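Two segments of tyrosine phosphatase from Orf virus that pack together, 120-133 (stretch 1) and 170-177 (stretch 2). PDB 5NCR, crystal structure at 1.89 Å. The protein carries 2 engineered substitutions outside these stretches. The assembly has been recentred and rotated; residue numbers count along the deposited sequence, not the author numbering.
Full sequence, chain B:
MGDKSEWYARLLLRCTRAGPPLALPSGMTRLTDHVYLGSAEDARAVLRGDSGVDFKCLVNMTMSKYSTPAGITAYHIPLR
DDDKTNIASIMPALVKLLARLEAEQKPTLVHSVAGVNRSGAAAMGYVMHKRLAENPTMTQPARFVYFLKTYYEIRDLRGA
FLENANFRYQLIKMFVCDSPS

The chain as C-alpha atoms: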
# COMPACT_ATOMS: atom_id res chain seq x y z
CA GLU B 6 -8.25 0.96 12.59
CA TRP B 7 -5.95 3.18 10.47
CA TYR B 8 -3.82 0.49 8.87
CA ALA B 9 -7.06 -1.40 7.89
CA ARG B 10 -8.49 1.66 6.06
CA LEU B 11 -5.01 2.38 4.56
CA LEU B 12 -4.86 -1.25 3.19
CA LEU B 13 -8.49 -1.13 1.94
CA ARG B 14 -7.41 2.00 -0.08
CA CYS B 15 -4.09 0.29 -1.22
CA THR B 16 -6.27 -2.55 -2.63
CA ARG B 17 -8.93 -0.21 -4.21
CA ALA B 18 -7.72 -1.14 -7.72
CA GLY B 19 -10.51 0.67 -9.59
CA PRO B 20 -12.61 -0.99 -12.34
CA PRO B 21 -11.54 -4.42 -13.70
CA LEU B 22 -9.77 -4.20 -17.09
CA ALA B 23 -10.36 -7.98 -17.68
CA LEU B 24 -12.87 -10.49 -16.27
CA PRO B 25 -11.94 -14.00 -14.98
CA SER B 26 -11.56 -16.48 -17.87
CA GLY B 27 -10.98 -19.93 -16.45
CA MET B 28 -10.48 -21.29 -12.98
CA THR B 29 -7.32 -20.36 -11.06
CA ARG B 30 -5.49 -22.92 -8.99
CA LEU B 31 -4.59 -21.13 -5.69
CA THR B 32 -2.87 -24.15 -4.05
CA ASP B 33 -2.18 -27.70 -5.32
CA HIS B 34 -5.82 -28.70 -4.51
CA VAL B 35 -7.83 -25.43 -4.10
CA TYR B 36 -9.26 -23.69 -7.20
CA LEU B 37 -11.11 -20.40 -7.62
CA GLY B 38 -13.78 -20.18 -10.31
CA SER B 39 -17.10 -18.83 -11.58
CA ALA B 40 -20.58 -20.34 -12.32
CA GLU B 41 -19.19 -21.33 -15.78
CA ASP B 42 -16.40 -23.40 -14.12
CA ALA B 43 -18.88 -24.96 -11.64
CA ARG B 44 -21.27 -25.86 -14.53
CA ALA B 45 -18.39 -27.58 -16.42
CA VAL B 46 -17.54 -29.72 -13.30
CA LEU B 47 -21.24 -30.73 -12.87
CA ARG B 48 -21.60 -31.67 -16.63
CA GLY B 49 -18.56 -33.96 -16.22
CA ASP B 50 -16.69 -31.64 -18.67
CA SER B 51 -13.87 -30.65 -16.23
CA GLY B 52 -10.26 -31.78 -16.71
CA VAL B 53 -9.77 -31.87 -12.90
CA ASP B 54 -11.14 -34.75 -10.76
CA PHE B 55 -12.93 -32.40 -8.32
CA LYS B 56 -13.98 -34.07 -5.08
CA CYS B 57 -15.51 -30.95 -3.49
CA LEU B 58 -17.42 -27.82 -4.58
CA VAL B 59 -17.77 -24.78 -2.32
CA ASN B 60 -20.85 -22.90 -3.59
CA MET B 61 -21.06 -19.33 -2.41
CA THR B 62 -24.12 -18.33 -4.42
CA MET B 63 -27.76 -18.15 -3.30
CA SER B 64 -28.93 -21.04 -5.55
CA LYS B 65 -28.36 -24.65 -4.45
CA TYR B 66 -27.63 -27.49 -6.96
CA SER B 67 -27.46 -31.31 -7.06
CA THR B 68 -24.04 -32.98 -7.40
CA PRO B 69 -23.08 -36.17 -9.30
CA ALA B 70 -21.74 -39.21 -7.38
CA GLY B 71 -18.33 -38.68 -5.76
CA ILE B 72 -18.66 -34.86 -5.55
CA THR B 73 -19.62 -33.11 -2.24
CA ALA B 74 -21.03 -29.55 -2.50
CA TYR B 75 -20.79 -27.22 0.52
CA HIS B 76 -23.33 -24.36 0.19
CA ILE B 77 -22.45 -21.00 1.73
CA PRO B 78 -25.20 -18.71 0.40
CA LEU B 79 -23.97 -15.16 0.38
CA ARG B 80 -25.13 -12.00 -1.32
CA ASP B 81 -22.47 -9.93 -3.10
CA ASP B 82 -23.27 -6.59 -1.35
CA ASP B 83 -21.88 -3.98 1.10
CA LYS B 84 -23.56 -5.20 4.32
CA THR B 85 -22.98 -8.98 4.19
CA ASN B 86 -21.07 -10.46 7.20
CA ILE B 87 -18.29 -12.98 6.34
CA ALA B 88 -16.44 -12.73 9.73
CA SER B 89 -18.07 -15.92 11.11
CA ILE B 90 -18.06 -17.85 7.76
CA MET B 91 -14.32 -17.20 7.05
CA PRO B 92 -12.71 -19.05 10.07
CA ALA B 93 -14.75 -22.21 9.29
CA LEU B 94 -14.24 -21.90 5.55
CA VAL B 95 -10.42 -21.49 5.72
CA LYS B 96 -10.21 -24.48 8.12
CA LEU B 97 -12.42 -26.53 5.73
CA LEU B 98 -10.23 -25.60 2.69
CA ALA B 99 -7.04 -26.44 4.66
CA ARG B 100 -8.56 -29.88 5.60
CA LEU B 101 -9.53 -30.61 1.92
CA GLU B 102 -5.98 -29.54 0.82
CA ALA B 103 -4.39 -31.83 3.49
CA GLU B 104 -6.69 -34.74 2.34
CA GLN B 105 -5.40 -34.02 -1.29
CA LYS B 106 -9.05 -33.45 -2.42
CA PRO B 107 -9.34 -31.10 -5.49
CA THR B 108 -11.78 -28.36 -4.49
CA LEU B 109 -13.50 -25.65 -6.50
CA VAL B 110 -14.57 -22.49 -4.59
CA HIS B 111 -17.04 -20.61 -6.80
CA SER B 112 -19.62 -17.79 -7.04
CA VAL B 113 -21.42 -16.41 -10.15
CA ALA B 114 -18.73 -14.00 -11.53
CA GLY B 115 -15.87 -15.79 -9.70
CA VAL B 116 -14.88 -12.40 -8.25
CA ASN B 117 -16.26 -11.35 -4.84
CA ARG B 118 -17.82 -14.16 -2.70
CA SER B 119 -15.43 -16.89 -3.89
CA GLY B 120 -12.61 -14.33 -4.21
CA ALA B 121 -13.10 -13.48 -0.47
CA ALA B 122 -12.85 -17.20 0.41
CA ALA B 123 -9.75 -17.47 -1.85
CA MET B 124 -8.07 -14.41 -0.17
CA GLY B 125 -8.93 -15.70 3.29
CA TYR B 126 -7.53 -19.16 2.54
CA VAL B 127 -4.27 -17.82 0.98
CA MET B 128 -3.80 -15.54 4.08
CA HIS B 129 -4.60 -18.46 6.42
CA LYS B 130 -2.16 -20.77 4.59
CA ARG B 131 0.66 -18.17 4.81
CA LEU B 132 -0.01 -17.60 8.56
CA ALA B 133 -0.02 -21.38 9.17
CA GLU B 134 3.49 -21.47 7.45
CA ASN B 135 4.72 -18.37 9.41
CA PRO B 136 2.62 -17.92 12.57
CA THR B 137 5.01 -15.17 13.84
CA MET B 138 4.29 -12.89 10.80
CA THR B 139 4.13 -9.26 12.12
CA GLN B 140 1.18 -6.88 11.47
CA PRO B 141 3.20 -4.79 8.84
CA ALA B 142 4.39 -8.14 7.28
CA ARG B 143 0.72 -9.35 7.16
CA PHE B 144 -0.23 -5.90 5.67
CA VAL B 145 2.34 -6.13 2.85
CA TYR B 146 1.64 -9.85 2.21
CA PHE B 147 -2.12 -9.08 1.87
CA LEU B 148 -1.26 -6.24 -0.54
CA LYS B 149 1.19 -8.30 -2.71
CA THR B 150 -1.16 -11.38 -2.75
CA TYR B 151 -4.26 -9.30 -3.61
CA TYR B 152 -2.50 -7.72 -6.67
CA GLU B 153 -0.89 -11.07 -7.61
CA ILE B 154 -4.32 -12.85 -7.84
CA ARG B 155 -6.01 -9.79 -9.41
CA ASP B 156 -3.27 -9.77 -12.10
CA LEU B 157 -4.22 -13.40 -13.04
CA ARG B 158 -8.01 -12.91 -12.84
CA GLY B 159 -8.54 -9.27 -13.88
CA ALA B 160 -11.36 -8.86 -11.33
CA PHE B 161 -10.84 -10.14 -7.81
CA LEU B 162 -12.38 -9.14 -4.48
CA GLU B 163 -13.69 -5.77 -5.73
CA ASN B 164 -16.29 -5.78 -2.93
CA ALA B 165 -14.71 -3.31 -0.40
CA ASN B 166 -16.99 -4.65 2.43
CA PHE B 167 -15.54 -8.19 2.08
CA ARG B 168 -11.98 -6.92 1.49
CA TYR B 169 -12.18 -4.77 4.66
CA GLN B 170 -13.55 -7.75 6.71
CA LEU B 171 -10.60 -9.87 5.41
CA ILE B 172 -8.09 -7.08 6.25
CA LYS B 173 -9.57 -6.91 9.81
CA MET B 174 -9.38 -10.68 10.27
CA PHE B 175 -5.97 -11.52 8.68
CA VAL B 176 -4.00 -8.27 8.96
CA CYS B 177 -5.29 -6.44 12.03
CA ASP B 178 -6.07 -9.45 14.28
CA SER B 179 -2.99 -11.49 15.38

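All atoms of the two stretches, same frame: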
# COMPACT_ATOMS: atom_id res chain seq x y z
N GLY B 120 -13.86 -15.07 -4.32
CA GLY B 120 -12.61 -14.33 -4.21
C GLY B 120 -12.28 -14.07 -2.73
O GLY B 120 -11.14 -14.27 -2.32
N ALA B 121 -13.30 -13.71 -1.91
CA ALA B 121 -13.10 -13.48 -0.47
C ALA B 121 -12.65 -14.76 0.25
O ALA B 121 -11.71 -14.72 1.04
CB ALA B 121 -14.36 -12.91 0.17
N ALA B 122 -13.23 -15.88 -0.12
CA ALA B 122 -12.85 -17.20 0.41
C ALA B 122 -11.41 -17.52 0.01
O ALA B 122 -10.60 -17.92 0.86
CB ALA B 122 -13.78 -18.26 -0.15
N ALA B 123 -11.07 -17.27 -1.27
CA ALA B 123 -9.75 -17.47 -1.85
C ALA B 123 -8.68 -16.62 -1.10
O ALA B 123 -7.65 -17.14 -0.70
CB ALA B 123 -9.78 -17.10 -3.32
N MET B 124 -8.96 -15.33 -0.89
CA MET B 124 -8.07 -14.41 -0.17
C MET B 124 -7.88 -14.87 1.25
O MET B 124 -6.73 -14.95 1.72
CB MET B 124 -8.65 -12.98 -0.20
CG MET B 124 -7.63 -11.92 0.20
SD MET B 124 -6.24 -11.80 -0.98
CE MET B 124 -5.00 -11.01 0.08
N GLY B 125 -8.99 -15.21 1.92
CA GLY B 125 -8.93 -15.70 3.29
C GLY B 125 -8.07 -16.94 3.41
O GLY B 125 -7.20 -17.01 4.28
N TYR B 126 -8.27 -17.90 2.52
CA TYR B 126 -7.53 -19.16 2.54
C TYR B 126 -6.02 -18.99 2.26
O TYR B 126 -5.20 -19.62 2.93
CB TYR B 126 -8.17 -20.17 1.60
CG TYR B 126 -7.39 -21.47 1.53
CD1 TYR B 126 -7.17 -22.23 2.67
CD2 TYR B 126 -6.77 -21.87 0.36
CE1 TYR B 126 -6.39 -23.38 2.63
CE2 TYR B 126 -6.03 -23.05 0.29
CZ TYR B 126 -5.83 -23.80 1.44
OH TYR B 126 -5.06 -24.93 1.37
N VAL B 127 -5.66 -18.13 1.31
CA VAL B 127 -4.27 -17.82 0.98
C VAL B 127 -3.59 -17.13 2.19
O VAL B 127 -2.46 -17.48 2.53
CB VAL B 127 -4.17 -17.01 -0.33
CG1 VAL B 127 -2.74 -16.50 -0.54
CG2 VAL B 127 -4.60 -17.88 -1.54
N MET B 128 -4.30 -16.23 2.87
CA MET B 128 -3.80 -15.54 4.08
C MET B 128 -3.62 -16.55 5.21
O MET B 128 -2.54 -16.61 5.80
CB MET B 128 -4.76 -14.41 4.54
CG MET B 128 -4.74 -13.17 3.64
SD MET B 128 -3.11 -12.38 3.39
CE MET B 128 -2.67 -11.88 5.11
N HIS B 129 -4.63 -17.40 5.42
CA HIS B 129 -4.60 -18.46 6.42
C HIS B 129 -3.43 -19.42 6.19
O HIS B 129 -2.74 -19.78 7.15
CB HIS B 129 -5.90 -19.25 6.40
CG HIS B 129 -5.93 -20.36 7.40
ND1 HIS B 129 -5.76 -21.68 7.02
CD2 HIS B 129 -6.07 -20.30 8.74
CE1 HIS B 129 -5.83 -22.39 8.14
NE2 HIS B 129 -6.02 -21.60 9.19
N LYS B 130 -3.22 -19.84 4.94
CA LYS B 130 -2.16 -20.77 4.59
C LYS B 130 -0.78 -20.16 4.89
O LYS B 130 0.06 -20.84 5.47
CB LYS B 130 -2.31 -21.21 3.13
CG LYS B 130 -1.24 -22.19 2.68
CD LYS B 130 -1.60 -22.91 1.41
CE LYS B 130 -0.37 -23.66 0.89
NZ LYS B 130 0.71 -22.75 0.39
N ARG B 131 -0.59 -18.89 4.54
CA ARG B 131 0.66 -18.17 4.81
C ARG B 131 0.93 -18.06 6.31
O ARG B 131 2.06 -18.34 6.74
CB ARG B 131 0.63 -16.78 4.16
CG ARG B 131 1.95 -15.99 4.29
CD ARG B 131 3.12 -16.75 3.70
NE ARG B 131 4.35 -15.98 3.75
CZ ARG B 131 5.17 -15.83 2.72
NH1 ARG B 131 4.88 -16.41 1.55
NH2 ARG B 131 6.28 -15.12 2.84
N LEU B 132 -0.10 -17.72 7.10
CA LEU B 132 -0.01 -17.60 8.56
C LEU B 132 0.20 -18.95 9.24
O LEU B 132 0.83 -19.00 10.30
CB LEU B 132 -1.21 -16.83 9.17
CG LEU B 132 -1.29 -15.36 8.72
CD1 LEU B 132 -2.63 -14.76 8.99
CD2 LEU B 132 -0.16 -14.55 9.31
N ALA B 133 -0.26 -20.05 8.63
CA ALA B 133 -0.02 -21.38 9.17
C ALA B 133 1.50 -21.71 8.99
O ALA B 133 2.12 -22.22 9.91
CB ALA B 133 -0.92 -22.40 8.47
N GLN B 170 -13.36 -6.68 5.72
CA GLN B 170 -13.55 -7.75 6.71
C GLN B 170 -12.35 -8.72 6.72
O GLN B 170 -11.94 -9.17 7.79
CB GLN B 170 -14.84 -8.52 6.47
CG GLN B 170 -16.09 -7.70 6.80
CD GLN B 170 -17.32 -8.55 6.57
OE1 GLN B 170 -17.66 -9.42 7.35
NE2 GLN B 170 -18.01 -8.31 5.50
N LEU B 171 -11.78 -9.01 5.55
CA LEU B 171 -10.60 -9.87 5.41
C LEU B 171 -9.35 -9.18 5.96
O LEU B 171 -8.56 -9.81 6.65
CB LEU B 171 -10.39 -10.27 3.94
CG LEU B 171 -11.44 -11.24 3.36
CD1 LEU B 171 -11.34 -11.29 1.87
CD2 LEU B 171 -11.26 -12.64 3.89
N ILE B 172 -9.20 -7.88 5.69
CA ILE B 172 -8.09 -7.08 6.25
C ILE B 172 -8.18 -7.15 7.77
O ILE B 172 -7.19 -7.48 8.40
CB ILE B 172 -8.04 -5.64 5.69
CG1 ILE B 172 -7.68 -5.66 4.18
CG2 ILE B 172 -7.07 -4.72 6.49
CD1 ILE B 172 -8.08 -4.42 3.40
N LYS B 173 -9.36 -6.89 8.35
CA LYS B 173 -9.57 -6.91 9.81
C LYS B 173 -9.17 -8.25 10.43
O LYS B 173 -8.43 -8.30 11.41
CB LYS B 173 -11.03 -6.63 10.18
CG LYS B 173 -11.50 -5.19 10.03
CD LYS B 173 -10.90 -4.20 11.02
CE LYS B 173 -11.61 -4.11 12.36
NZ LYS B 173 -11.01 -3.03 13.19
N MET B 174 -9.64 -9.33 9.82
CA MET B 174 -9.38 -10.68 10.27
C MET B 174 -7.92 -11.16 10.12
O MET B 174 -7.41 -11.76 11.05
CB MET B 174 -10.37 -11.62 9.54
CG MET B 174 -10.22 -13.08 9.84
SD MET B 174 -11.76 -13.93 9.39
CE MET B 174 -12.70 -13.63 10.93
N PHE B 175 -7.29 -10.95 8.96
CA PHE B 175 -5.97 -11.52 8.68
C PHE B 175 -4.80 -10.54 8.75
O PHE B 175 -3.63 -10.96 8.79
CB PHE B 175 -5.96 -12.25 7.33
CG PHE B 175 -6.91 -13.42 7.27
CD1 PHE B 175 -6.60 -14.63 7.89
CD2 PHE B 175 -8.12 -13.31 6.59
CE1 PHE B 175 -7.49 -15.71 7.84
CE2 PHE B 175 -9.00 -14.40 6.53
CZ PHE B 175 -8.67 -15.60 7.13
N VAL B 176 -5.09 -9.25 8.84
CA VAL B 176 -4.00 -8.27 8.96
C VAL B 176 -4.01 -7.65 10.33
O VAL B 176 -2.98 -7.68 11.00
CB VAL B 176 -3.98 -7.22 7.82
CG1 VAL B 176 -2.95 -6.10 8.08
CG2 VAL B 176 -3.75 -7.89 6.47
N CYS B 177 -5.15 -7.10 10.74
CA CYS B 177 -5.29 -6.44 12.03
C CYS B 177 -5.20 -7.41 13.20
O CYS B 177 -4.37 -7.20 14.09
CB CYS B 177 -6.57 -5.62 12.09
SG CYS B 177 -6.65 -4.33 10.83

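Two helices run side by side in nearly the same direction, their axes 4° from parallel and 10.3 Å apart at closest approach. No hydrogen bond crosses between them; within each helix the backbone amides and carbonyls largely satisfy one another, so what joins the two is shape and apolar contact, burying 356 Å² in all.

The second helix supplies the bumps, Leu171 and Phe175, four residues apart and both with CA-to-CB bonds directed toward the first helix. Phe175 is the principal knob. Its side chain sits in a hole lined by Gly125, Met128, His129 and Leu132, the i, i+3, i+4, i+7 pattern that a helix surface naturally offers. Met128 CB lies over one face of the ring, 4.0 Å from its centroid, a CH-pi contact in which a slightly positive methylene meets the electron-rich face. Leu132 packs at the ring edge, its CD1 4.1 Å from Phe175 CD1.

Gly125 makes the floor of the hollow. With no side chain in the way, its CA comes within 3.5 Å of Phe175 CE2 and 3.9 Å of Leu171 CD2. A CB placed ideally on Gly125 would stand only 3.4 Å from Phe175 CE2 and 3.5 Å from Leu171 CD2, both tight, so the bare backbone gives room to both knobs.

Leu171 fills the next hollow toward the start of the first helix. Its CD1 rests 3.8 Å from Ala121 CB and also 3.8 Å from Met124 CB: a small residue and the base of a long one whose end leads away.

The rule is a register of fitted sizes. Gly125 pairs with Leu171 (CA to CA 6.4 Å), where it and Ala121 are small residues receiving a large one. Met128 pairs with Phe175 (CA to CA 6.5 Å), where two large side chains fit together, Met128 CB over the ring face.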